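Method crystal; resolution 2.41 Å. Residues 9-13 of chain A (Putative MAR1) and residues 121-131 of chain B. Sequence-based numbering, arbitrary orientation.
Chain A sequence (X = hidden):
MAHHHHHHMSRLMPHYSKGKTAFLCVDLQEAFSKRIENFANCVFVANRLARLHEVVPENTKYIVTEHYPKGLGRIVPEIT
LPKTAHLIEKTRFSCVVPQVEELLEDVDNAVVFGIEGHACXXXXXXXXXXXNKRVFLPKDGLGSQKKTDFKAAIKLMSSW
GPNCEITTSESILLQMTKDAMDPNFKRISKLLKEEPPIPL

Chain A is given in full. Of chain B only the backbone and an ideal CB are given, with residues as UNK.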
# COMPACT_ATOMS: atom_id res chain seq x y z
N MET A 9 10.90 -18.54 -3.09
CA MET A 9 10.99 -17.18 -2.44
C MET A 9 11.72 -16.13 -3.30
O MET A 9 11.92 -14.99 -2.86
CB MET A 9 11.63 -17.29 -1.04
CG MET A 9 13.14 -17.62 -1.05
SD MET A 9 14.05 -16.69 0.23
CE MET A 9 12.97 -16.94 1.69
N SER A 10 12.12 -16.53 -4.52
CA SER A 10 12.80 -15.66 -5.50
C SER A 10 12.11 -14.31 -5.59
O SER A 10 10.89 -14.22 -5.38
CB SER A 10 12.84 -16.31 -6.87
OG SER A 10 13.93 -17.21 -6.94
N ARG A 11 12.90 -13.27 -5.87
CA ARG A 11 12.37 -11.94 -5.70
C ARG A 11 12.28 -11.03 -6.89
O ARG A 11 11.40 -10.18 -6.88
CB ARG A 11 12.85 -11.21 -4.45
CG ARG A 11 11.67 -10.75 -3.61
CD ARG A 11 12.00 -10.18 -2.25
NE ARG A 11 12.89 -11.08 -1.54
CZ ARG A 11 12.65 -11.61 -0.35
NH1 ARG A 11 11.56 -11.28 0.32
NH2 ARG A 11 13.52 -12.47 0.16
N LEU A 12 13.08 -11.17 -7.93
CA LEU A 12 12.80 -10.37 -9.15
C LEU A 12 12.84 -11.26 -10.40
O LEU A 12 12.84 -12.47 -10.27
CB LEU A 12 13.80 -9.21 -9.26
CG LEU A 12 13.85 -8.15 -8.17
CD1 LEU A 12 15.15 -7.42 -8.18
CD2 LEU A 12 12.72 -7.15 -8.37
N MET A 13 12.83 -10.68 -11.60
CA MET A 13 13.12 -11.47 -12.82
C MET A 13 14.53 -12.12 -12.74
O MET A 13 15.49 -11.47 -12.31
CB MET A 13 13.01 -10.63 -14.10
CG MET A 13 11.59 -10.18 -14.38
SD MET A 13 11.18 -9.92 -16.07
CE MET A 13 10.83 -11.62 -16.58
N UNK B 121 19.58 -0.25 -6.88
CA UNK B 121 19.06 -0.31 -5.47
C UNK B 121 18.17 -1.52 -5.32
O UNK B 121 18.40 -2.38 -4.49
CB UNK B 121 18.28 0.95 -5.10
N UNK B 122 17.17 -1.59 -6.19
CA UNK B 122 16.22 -2.69 -6.25
C UNK B 122 16.92 -4.09 -6.32
O UNK B 122 16.69 -4.95 -5.48
CB UNK B 122 15.31 -2.50 -7.46
N UNK B 123 17.82 -4.29 -7.28
CA UNK B 123 18.56 -5.58 -7.38
C UNK B 123 19.43 -5.86 -6.18
O UNK B 123 19.49 -7.00 -5.69
CB UNK B 123 19.44 -5.59 -8.63
N UNK B 124 20.06 -4.80 -5.68
CA UNK B 124 20.91 -4.90 -4.48
C UNK B 124 20.10 -5.42 -3.28
O UNK B 124 20.52 -6.40 -2.63
CB UNK B 124 21.53 -3.54 -4.15
N UNK B 125 18.92 -4.83 -3.01
CA UNK B 125 18.13 -5.30 -1.88
C UNK B 125 17.57 -6.71 -2.04
O UNK B 125 17.57 -7.44 -1.08
CB UNK B 125 16.97 -4.33 -1.64
N UNK B 126 17.11 -7.12 -3.22
CA UNK B 126 16.65 -8.51 -3.37
C UNK B 126 17.80 -9.50 -3.04
O UNK B 126 17.56 -10.51 -2.39
CB UNK B 126 16.13 -8.75 -4.79
N UNK B 127 19.03 -9.18 -3.46
CA UNK B 127 20.23 -10.02 -3.14
C UNK B 127 20.57 -10.05 -1.63
O UNK B 127 20.73 -11.12 -1.05
CB UNK B 127 21.44 -9.50 -3.91
N UNK B 128 20.64 -8.89 -1.01
CA UNK B 128 20.71 -8.80 0.44
C UNK B 128 19.66 -9.66 1.14
O UNK B 128 19.99 -10.39 2.08
CB UNK B 128 20.55 -7.34 0.87
N UNK B 129 18.40 -9.61 0.67
CA UNK B 129 17.36 -10.39 1.33
C UNK B 129 17.65 -11.86 1.22
O UNK B 129 17.52 -12.58 2.20
CB UNK B 129 15.98 -10.08 0.74
N UNK B 130 18.04 -12.31 0.03
CA UNK B 130 18.51 -13.67 -0.18
C UNK B 130 19.71 -14.10 0.68
O UNK B 130 19.88 -15.28 0.95
CB UNK B 130 18.88 -13.83 -1.66
N UNK B 131 20.49 -13.13 1.16
CA UNK B 131 21.60 -13.41 2.05
C UNK B 131 21.20 -13.44 3.54
O UNK B 131 22.05 -13.58 4.41
CB UNK B 131 22.69 -12.36 1.83

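Residues 121-130 of chain B are helical, with phi and psi near -60° and -45°, and the irregular segment of chain A lies against one side of this helix, the nearest CA pair being A:Arg11 and position 126, 6.0 Å between their CA atoms.

Position 121 has nothing of chain A within 5.5 Å of its ideal CB, so the contact leaves its identity open beyond a residue tolerated in a helix; it is B:Ile121.

At position 122, CA-to-CB runs sideways, but the ideal CB lies 5.0 Å from A:Leu12 CD1. A medium or long apolar chain could reach the leucine: Leu, Met or Ile. The residue is B:Leu122, chi1 t, which sets CD2 3.9 Å from A:Leu12 CD2.

Position 123 also points sideways, with its ideal CB 4.7 Å from A:Leu12 CD1. The methyl offers no polar partner, so an aliphatic stem suits, whatever its tip. B:Gln123 supplies one: its CG is 4.3 Å from A:Leu12 CD1, its CA 4.0 Å from the same atom, and its NE2 is hydrogen-bonded elsewhere in the structure.

Position 124 points away and position 125 sideways, neither with chain A near its ideal CB, so any helix-tolerant residue fits. They are B:Thr124 and B:Val125, and neither touches the segment.

Position 126 points toward chain A. Its ideal CB is 3.8 Å from A:Leu12 CD1 and 4.1 Å from A:Arg11 CB, already at van der Waals distance from both, which favours a small residue such as Ala, Gly or Ser. It is B:Ala126, whose CB packs 3.8 Å from A:Leu12 CD1 and 4.0 Å from A:Arg11 CB.

Positions 127 and 128 are out of reach of chain A, which sets no preference; they are B:Asp127 and B:Leu128.

Position 129 points toward chain A, its ideal CB 3.5 Å from A:Arg11 NH2. An aliphatic chain could pack on the guanidinium, and an acid or amide might answer its charge. The residue is B:Leu129, chi1 m, with CB over one face of the guanidinium, 3.5 Å from A:Arg11 NH2; this contact is packing.

Position 130 starts sideways with no chain A atom within 5.5 Å of its ideal CB, yet the arginine's positive charge lies within range of a longer chain, favouring Asp, Glu or a neutral polar residue. B:Asp130 bends its end nearer. OD1 sits at the guanidinium edge, 4.5 Å from A:Arg11 NH2, too far for a salt bridge, while OD2 is 4.3 Å from A:Met9 SD.

Position 131, beyond the helix, is unconstrained by chain A; it is B:Met131.

Chain B (121-131) ILQTVADLLDM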
# COMPACT_ATOMS: atom_id res chain seq x y z
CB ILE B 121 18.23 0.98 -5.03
CG1 ILE B 121 19.09 2.26 -4.96
CG2 ILE B 121 17.50 0.75 -3.72
CD1 ILE B 121 20.12 2.33 -3.85
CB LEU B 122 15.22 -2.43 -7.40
CG LEU B 122 14.07 -3.44 -7.58
CD1 LEU B 122 12.98 -3.32 -6.50
CD2 LEU B 122 13.42 -3.35 -8.97
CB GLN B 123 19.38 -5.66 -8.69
CG GLN B 123 18.48 -5.40 -9.90
CD GLN B 123 19.09 -5.76 -11.23
OE1 GLN B 123 19.74 -6.79 -11.36
NE2 GLN B 123 18.82 -4.95 -12.26
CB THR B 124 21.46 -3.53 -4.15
OG1 THR B 124 22.26 -3.10 -5.26
CG2 THR B 124 22.24 -3.54 -2.91
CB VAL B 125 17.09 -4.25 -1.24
CG1 VAL B 125 17.27 -2.86 -1.74
CG2 VAL B 125 15.68 -4.66 -1.39
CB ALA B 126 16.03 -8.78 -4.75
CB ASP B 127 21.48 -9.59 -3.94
CG ASP B 127 21.39 -9.89 -5.46
OD1 ASP B 127 22.07 -9.16 -6.20
OD2 ASP B 127 20.70 -10.84 -5.92
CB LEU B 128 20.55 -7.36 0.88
CG LEU B 128 21.80 -6.47 1.06
CD1 LEU B 128 23.14 -7.20 0.74
CD2 LEU B 128 21.65 -5.09 0.34
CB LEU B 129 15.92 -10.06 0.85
CG LEU B 129 15.37 -8.71 1.33
CD1 LEU B 129 14.04 -8.37 0.69
CD2 LEU B 129 15.36 -8.50 2.85
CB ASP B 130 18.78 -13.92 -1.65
CG ASP B 130 17.50 -14.21 -2.40
OD1 ASP B 130 16.77 -13.26 -2.82
OD2 ASP B 130 17.16 -15.41 -2.49
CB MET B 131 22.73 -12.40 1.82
CG MET B 131 23.43 -12.53 0.48
SD MET B 131 24.76 -11.34 0.39
CE MET B 131 26.11 -12.27 1.15
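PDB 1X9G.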